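Local atomic coordinates of uncharacterized protein conserved in bacteria (Streptococcus suis, PDB entry 4FZQ), a protein that is the G5 domain of the surface antigen HP0197, which is thought to mediate attachment of the bacterium to host cells. Residues E7-E12 and K41-Y46; K17-Y22 and N70-K75. The protein carries 1 engineered substitution. One frame throughout, in Å; residues are numbered along the deposited sequence.

Contact 1: residues E7-E12 and K41-Y46; sequences ERKVEE and KKVSVY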
loop_
_atom_site.group_PDB
_atom_site.type_symbol
_atom_site.label_atom_id
_atom_site.label_comp_id
_atom_site.label_asym_id
_atom_site.label_seq_id
_atom_site.Cartn_x
_atom_site.Cartn_y
_atom_site.Cartn_z
ATOM N N GLU A 7 16.786 16.340 18.169
ATOM C CA GLU A 7 16.600 14.985 17.695
ATOM C C GLU A 7 15.130 14.643 17.579
ATOM O O GLU A 7 14.315 15.111 18.360
ATOM C CB GLU A 7 17.294 14.007 18.631
ATOM C CG GLU A 7 18.801 13.992 18.468
ATOM C CD GLU A 7 19.464 12.927 19.321
ATOM O OE1 GLU A 7 18.854 11.848 19.513
ATOM O OE2 GLU A 7 20.599 13.158 19.792
ATOM N N ARG A 8 14.797 13.838 16.578
ATOM C CA ARG A 8 13.416 13.420 16.342
ATOM C C ARG A 8 13.320 11.914 16.220
ATOM O O ARG A 8 14.186 11.265 15.634
ATOM C CB ARG A 8 12.864 14.022 15.045
ATOM C CG ARG A 8 12.364 15.438 15.148
ATOM C CD ARG A 8 11.646 15.858 13.881
ATOM N NE ARG A 8 12.515 15.803 12.711
ATOM C CZ ARG A 8 12.435 14.880 11.761
ATOM N NH1 ARG A 8 11.518 13.925 11.837
ATOM N NH2 ARG A 8 13.268 14.921 10.729
ATOM N N LYS A 9 12.250 11.362 16.762
ATOM C CA LYS A 9 12.022 9.935 16.677
ATOM C C LYS A 9 10.772 9.747 15.818
ATOM O O LYS A 9 9.739 10.361 16.072
ATOM C CB LYS A 9 11.814 9.360 18.078
ATOM C CG LYS A 9 11.624 7.853 18.117
ATOM C CD LYS A 9 11.259 7.356 19.519
ATOM C CE LYS A 9 12.416 7.507 20.504
ATOM N NZ LYS A 9 12.865 8.929 20.671
ATOM N N VAL A 10 10.877 8.926 14.781
ATOM C CA VAL A 10 9.749 8.652 13.899
ATOM C C VAL A 10 9.481 7.144 13.906
ATOM O O VAL A 10 10.368 6.347 13.610
ATOM C CB VAL A 10 10.046 9.122 12.456
ATOM C CG1 VAL A 10 8.946 8.666 11.515
ATOM C CG2 VAL A 10 10.176 10.642 12.425
ATOM N N GLU A 11 8.259 6.760 14.260
ATOM C CA GLU A 11 7.875 5.353 14.318
ATOM C C GLU A 11 7.004 4.909 13.160
ATOM O O GLU A 11 5.923 5.440 12.954
ATOM C CB GLU A 11 7.123 5.056 15.615
ATOM C CG GLU A 11 8.007 4.705 16.782
ATOM C CD GLU A 11 7.240 4.099 17.951
ATOM O OE1 GLU A 11 6.281 3.320 17.711
ATOM O OE2 GLU A 11 7.618 4.381 19.113
ATOM N N GLU A 12 7.472 3.932 12.400
ATOM C CA GLU A 12 6.683 3.426 11.293
ATOM C C GLU A 12 6.157 2.045 11.662
ATOM O O GLU A 12 6.928 1.156 12.038
ATOM C CB GLU A 12 7.525 3.327 10.037
ATOM C CG GLU A 12 6.763 2.739 8.883
ATOM C CD GLU A 12 7.588 2.664 7.623
ATOM O OE1 GLU A 12 8.143 3.711 7.222
ATOM O OE2 GLU A 12 7.673 1.566 7.031
ATOM N N LYS A 41 7.655 -2.742 14.573
ATOM C CA LYS A 41 7.996 -1.335 14.622
ATOM C C LYS A 41 9.350 -0.980 14.005
ATOM O O LYS A 41 10.330 -1.709 14.158
ATOM C CB LYS A 41 7.962 -0.922 16.092
ATOM C CG LYS A 41 7.746 0.535 16.371
ATOM C CD LYS A 41 7.437 0.727 17.862
ATOM C CE LYS A 41 6.128 0.031 18.255
ATOM N NZ LYS A 41 5.772 0.235 19.689
ATOM N N LYS A 42 9.391 0.140 13.298
ATOM C CA LYS A 42 10.635 0.622 12.706
ATOM C C LYS A 42 10.807 2.039 13.229
ATOM O O LYS A 42 10.108 2.956 12.807
ATOM C CB LYS A 42 10.547 0.632 11.192
ATOM C CG LYS A 42 11.746 1.221 10.484
ATOM C CD LYS A 42 11.499 1.172 8.985
ATOM C CE LYS A 42 12.461 2.050 8.213
ATOM N NZ LYS A 42 11.972 2.269 6.811
ATOM N N VAL A 43 11.722 2.205 14.177
ATOM C CA VAL A 43 11.974 3.513 14.769
ATOM C C VAL A 43 13.258 4.155 14.261
ATOM O O VAL A 43 14.338 3.576 14.368
ATOM C CB VAL A 43 12.076 3.426 16.291
ATOM C CG1 VAL A 43 12.394 4.775 16.852
ATOM C CG2 VAL A 43 10.780 2.902 16.869
ATOM N N SER A 44 13.128 5.349 13.700
ATOM C CA SER A 44 14.277 6.074 13.201
ATOM C C SER A 44 14.497 7.304 14.064
ATOM O O SER A 44 13.544 8.008 14.422
ATOM C CB SER A 44 14.056 6.508 11.753
ATOM O OG SER A 44 13.821 5.407 10.911
ATOM N N VAL A 45 15.754 7.547 14.421
ATOM C CA VAL A 45 16.095 8.727 15.200
ATOM C C VAL A 45 16.812 9.652 14.230
ATOM O O VAL A 45 17.786 9.253 13.587
ATOM C CB VAL A 45 17.040 8.403 16.365
ATOM C CG1 VAL A 45 17.485 9.702 17.042
ATOM C CG2 VAL A 45 16.343 7.507 17.368
ATOM N N TYR A 46 16.312 10.877 14.112
ATOM C CA TYR A 46 16.904 11.851 13.208
ATOM C C TYR A 46 17.477 13.011 13.973
ATOM O O TYR A 46 17.175 13.205 15.155
ATOM C CB TYR A 46 15.861 12.425 12.247
ATOM C CG TYR A 46 15.274 11.441 11.270
ATOM C CD1 TYR A 46 14.133 10.706 11.587
ATOM C CD2 TYR A 46 15.863 11.245 10.023
ATOM C CE1 TYR A 46 13.590 9.796 10.675
ATOM C CE2 TYR A 46 15.335 10.348 9.113
ATOM C CZ TYR A 46 14.197 9.625 9.442
ATOM O OH TYR A 46 13.663 8.741 8.537
#

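Contact 2: residues K17-Y22 and N70-K75; sequences KEEIRY and NRILVK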
loop_
_atom_site.group_PDB
_atom_site.type_symbol
_atom_site.label_atom_id
_atom_site.label_comp_id
_atom_site.label_asym_id
_atom_site.label_seq_id
_atom_site.Cartn_x
_atom_site.Cartn_y
_atom_site.Cartn_z
ATOM N N LYS A 17 2.169 -9.428 10.397
ATOM C CA LYS A 17 2.436 -10.683 9.721
ATOM C C LYS A 17 1.307 -11.624 10.118
ATOM O O LYS A 17 0.919 -11.669 11.289
ATOM C CB LYS A 17 3.777 -11.264 10.158
ATOM C CG LYS A 17 4.988 -10.427 9.779
ATOM C CD LYS A 17 6.263 -11.129 10.232
ATOM C CE LYS A 17 7.503 -10.324 9.891
ATOM N NZ LYS A 17 7.548 -9.074 10.690
ATOM N N GLU A 18 0.768 -12.364 9.151
ATOM C CA GLU A 18 -0.320 -13.277 9.451
ATOM C C GLU A 18 0.051 -14.719 9.162
ATOM O O GLU A 18 0.347 -15.087 8.022
ATOM C CB GLU A 18 -1.567 -12.915 8.644
ATOM C CG GLU A 18 -2.847 -13.571 9.163
ATOM C CD GLU A 18 -4.075 -13.256 8.311
ATOM O OE1 GLU A 18 -4.217 -13.848 7.223
ATOM O OE2 GLU A 18 -4.898 -12.409 8.724
ATOM N N GLU A 19 0.022 -15.540 10.201
ATOM C CA GLU A 19 0.332 -16.945 10.043
ATOM C C GLU A 19 -0.946 -17.727 9.755
ATOM O O GLU A 19 -1.967 -17.504 10.402
ATOM C CB GLU A 19 0.971 -17.490 11.320
ATOM C CG GLU A 19 1.211 -18.970 11.268
ATOM C CD GLU A 19 1.831 -19.520 12.529
ATOM O OE1 GLU A 19 2.011 -18.749 13.502
ATOM O OE2 GLU A 19 2.138 -20.733 12.542
ATOM N N ILE A 20 -0.905 -18.610 8.759
ATOM C CA ILE A 20 -2.055 -19.452 8.452
ATOM C C ILE A 20 -1.634 -20.814 8.984
ATOM O O ILE A 20 -0.633 -21.393 8.561
ATOM C CB ILE A 20 -2.371 -19.556 6.936
ATOM C CG1 ILE A 20 -3.022 -18.270 6.429
ATOM C CG2 ILE A 20 -3.383 -20.670 6.698
ATOM C CD1 ILE A 20 -4.239 -17.737 7.156
ATOM N N ARG A 21 -2.412 -21.312 9.928
ATOM C CA ARG A 21 -2.118 -22.569 10.583
ATOM C C ARG A 21 -3.263 -23.554 10.328
ATOM O O ARG A 21 -4.425 -23.162 10.307
ATOM C CB ARG A 21 -1.947 -22.262 12.071
ATOM C CG ARG A 21 -1.359 -23.337 12.921
ATOM C CD ARG A 21 -1.135 -22.809 14.338
ATOM N NE ARG A 21 -0.075 -21.807 14.399
ATOM C CZ ARG A 21 0.433 -21.330 15.531
ATOM N NH1 ARG A 21 -0.029 -21.765 16.695
ATOM N NH2 ARG A 21 1.410 -20.432 15.504
ATOM N N TYR A 22 -2.936 -24.823 10.103
ATOM C CA TYR A 22 -3.963 -25.840 9.853
ATOM C C TYR A 22 -4.342 -26.582 11.126
ATOM O O TYR A 22 -3.484 -26.910 11.935
ATOM C CB TYR A 22 -3.484 -26.870 8.816
ATOM C CG TYR A 22 -4.418 -28.071 8.642
ATOM C CD1 TYR A 22 -5.773 -27.894 8.346
ATOM C CD2 TYR A 22 -3.938 -29.379 8.735
ATOM C CE1 TYR A 22 -6.622 -28.985 8.143
ATOM C CE2 TYR A 22 -4.777 -30.478 8.536
ATOM C CZ TYR A 22 -6.119 -30.277 8.236
ATOM O OH TYR A 22 -6.955 -31.358 8.002
ATOM N N ASN A 70 2.615 -11.956 15.708
ATOM C CA ASN A 70 1.853 -12.497 14.587
ATOM C C ASN A 70 0.354 -12.591 14.826
ATOM O O ASN A 70 -0.113 -12.813 15.942
ATOM C CB ASN A 70 2.318 -13.909 14.217
ATOM C CG ASN A 70 3.619 -13.929 13.447
ATOM O OD1 ASN A 70 4.136 -12.890 13.029
ATOM N ND2 ASN A 70 4.158 -15.132 13.242
ATOM N N ARG A 71 -0.390 -12.417 13.746
ATOM C CA ARG A 71 -1.823 -12.568 13.767
ATOM C C ARG A 71 -1.888 -14.036 13.334
ATOM O O ARG A 71 -1.243 -14.422 12.354
ATOM C CB ARG A 71 -2.439 -11.661 12.708
ATOM C CG ARG A 71 -3.935 -11.799 12.504
ATOM C CD ARG A 71 -4.396 -10.825 11.429
ATOM N NE ARG A 71 -5.763 -11.084 10.988
ATOM C CZ ARG A 71 -6.841 -10.887 11.741
ATOM N NH1 ARG A 71 -6.709 -10.419 12.976
ATOM N NH2 ARG A 71 -8.047 -11.168 11.261
ATOM N N ILE A 72 -2.611 -14.871 14.064
ATOM C CA ILE A 72 -2.679 -16.272 13.675
ATOM C C ILE A 72 -4.069 -16.666 13.197
ATOM O O ILE A 72 -5.049 -16.556 13.940
ATOM C CB ILE A 72 -2.271 -17.226 14.836
ATOM C CG1 ILE A 72 -0.764 -17.159 15.095
ATOM C CG2 ILE A 72 -2.601 -18.657 14.473
ATOM C CD1 ILE A 72 0.119 -16.292 14.191
ATOM N N LEU A 73 -4.148 -17.124 11.952
ATOM C CA LEU A 73 -5.416 -17.565 11.394
ATOM C C LEU A 73 -5.382 -19.092 11.360
ATOM O O LEU A 73 -4.460 -19.688 10.804
ATOM C CB LEU A 73 -5.616 -17.017 9.980
ATOM C CG LEU A 73 -7.048 -17.207 9.458
ATOM C CD1 LEU A 73 -7.958 -16.232 10.193
ATOM C CD2 LEU A 73 -7.129 -16.972 7.957
ATOM N N VAL A 74 -6.379 -19.718 11.974
ATOM C CA VAL A 74 -6.458 -21.175 12.026
ATOM C C VAL A 74 -7.617 -21.653 11.154
ATOM O O VAL A 74 -8.750 -21.211 11.320
ATOM C CB VAL A 74 -6.669 -21.671 13.486
ATOM C CG1 VAL A 74 -6.532 -23.174 13.545
ATOM C CG2 VAL A 74 -5.643 -21.028 14.420
ATOM N N LYS A 75 -7.330 -22.548 10.214
ATOM C CA LYS A 75 -8.362 -23.058 9.324
ATOM C C LYS A 75 -8.354 -24.580 9.200
ATOM O O LYS A 75 -7.406 -25.265 9.618
ATOM C CB LYS A 75 -8.224 -22.417 7.948
ATOM C CG LYS A 75 -6.851 -22.565 7.343
ATOM C CD LYS A 75 -6.771 -21.860 5.999
ATOM C CE LYS A 75 -7.707 -22.484 4.985
ATOM N NZ LYS A 75 -7.560 -21.856 3.644
#

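Contact 1: residues E7-E12 and K41-Y46
The carbonyl oxygen of R8 is gripped twice by the opposite strand. The amide N of Y46 binds R8 O at 2.6 Å, and V45 CA adds a C-H...O contact to R8 O at 3.2 Å. S44 O is held in the same way, by the V10 N hydrogen bond at 2.8 Å and a CA-H contact from K9. R8-Y46, V10-S44 and E12-K42 are the hydrogen-bonded pairs, two bonds each, and K9-V45 and E11-V43 the non-hydrogen-bonded ones. This is the regular antiparallel pairing of strands 4-13 and 41-50 in the three-stranded sheet of the G5 domain, with 55-66 on the far side of 41-50. On the face bearing R8, V10 and Y46, the R8 guanidinium lies nearly parallel to the Y46 ring, their planes 12° apart; Y46 CB sits over one guanidinium face, 3.9 Å from R8 NH2, offset toward its rim. R8 NE is salt-bridged to D48, and R8 NH1 to E12 of the second subunit. V10 CG2 approaches the same tyrosine obliquely, 3.9 Å from Y46 CE1, and V10 also packs on V10 of the second subunit. On the other face, V43 CG1 touches K9 CG, which stands anti to the backbone N of K9 (chi1 -178°). Beyond their paired backbones, E12 and K42 run side by side, but their charged ends, E12 OE1 and K42 NZ, remain 4.1 Å apart. On the edge of strand 4-13 away from 41-50, V10, E11 and E12 pair antiparallel with a strand of the second subunit, so the sheet runs on across the interface.

Contact 2: residues K17-Y22 and N70-K75
E18 and R71 run side by side, and the glutamate can be followed outward along its partner. E18 CB lies near the carbonyl oxygen of R71. E18 CG, set anti to the backbone N (chi1 -164°), stays close to R71 O and also meets R71 CD at 3.9 Å. E18 CD nears R71 NE, and at the tip E18 OE2 accepts the R71 NE hydrogen bond at 2.8 Å through its anti lone pair. The oxygen sits at the guanidinium edge, near its plane, although the bond is bent (138° at the hydrogen), and the pair is a salt bridge. On the other face, E19 lies alongside I72, and R21 folds back over the same isoleucine, whose CG2 is 4.0 Å from R21 NE, over one guanidinium face. R21 NH2 binds E19 OE1 at 2.7 Å from above the carboxylate plane; E19 OE1 is also salt-bridged to K30 of the third subunit. Between the strands, five backbone bonds alternate in direction, as parallel pairing requires: R71 N, L73 N and K75 N give to K17 O, E19 O and R21 O, while E19 N and R21 N give to R71 O and L73 O. Strand 71-75 is the middle strand of the mixed sheet of the G5 domain, with 18-22 parallel on one flank and 31-35 antiparallel on the other, while E18 and I20 make backbone hydrogen bonds to the third subunit.

In the fold
From the N terminus, the chain first lays down strand 4-13, which carries segment 7-12 of contact 1, then segment 17-22 of contact 2. After strand 31-35 it returns to the first sheet, where 41-46 meets 7-12 and closes contact 1 over a 28-residue excursion. Strand 55-66 adds the third strand that this chain gives to that sheet, and the chain crosses again so that 70-75 joins 17-22, closing contact 2 across 47 residues. The segments therefore alternate, and the closures cross instead of nesting. Contact 1 belongs to the antiparallel sheet and contact 2 to the mixed one, on opposite sides of the chain's centre. Their centres are about 29 Å apart, their nearest atoms about 7 Å.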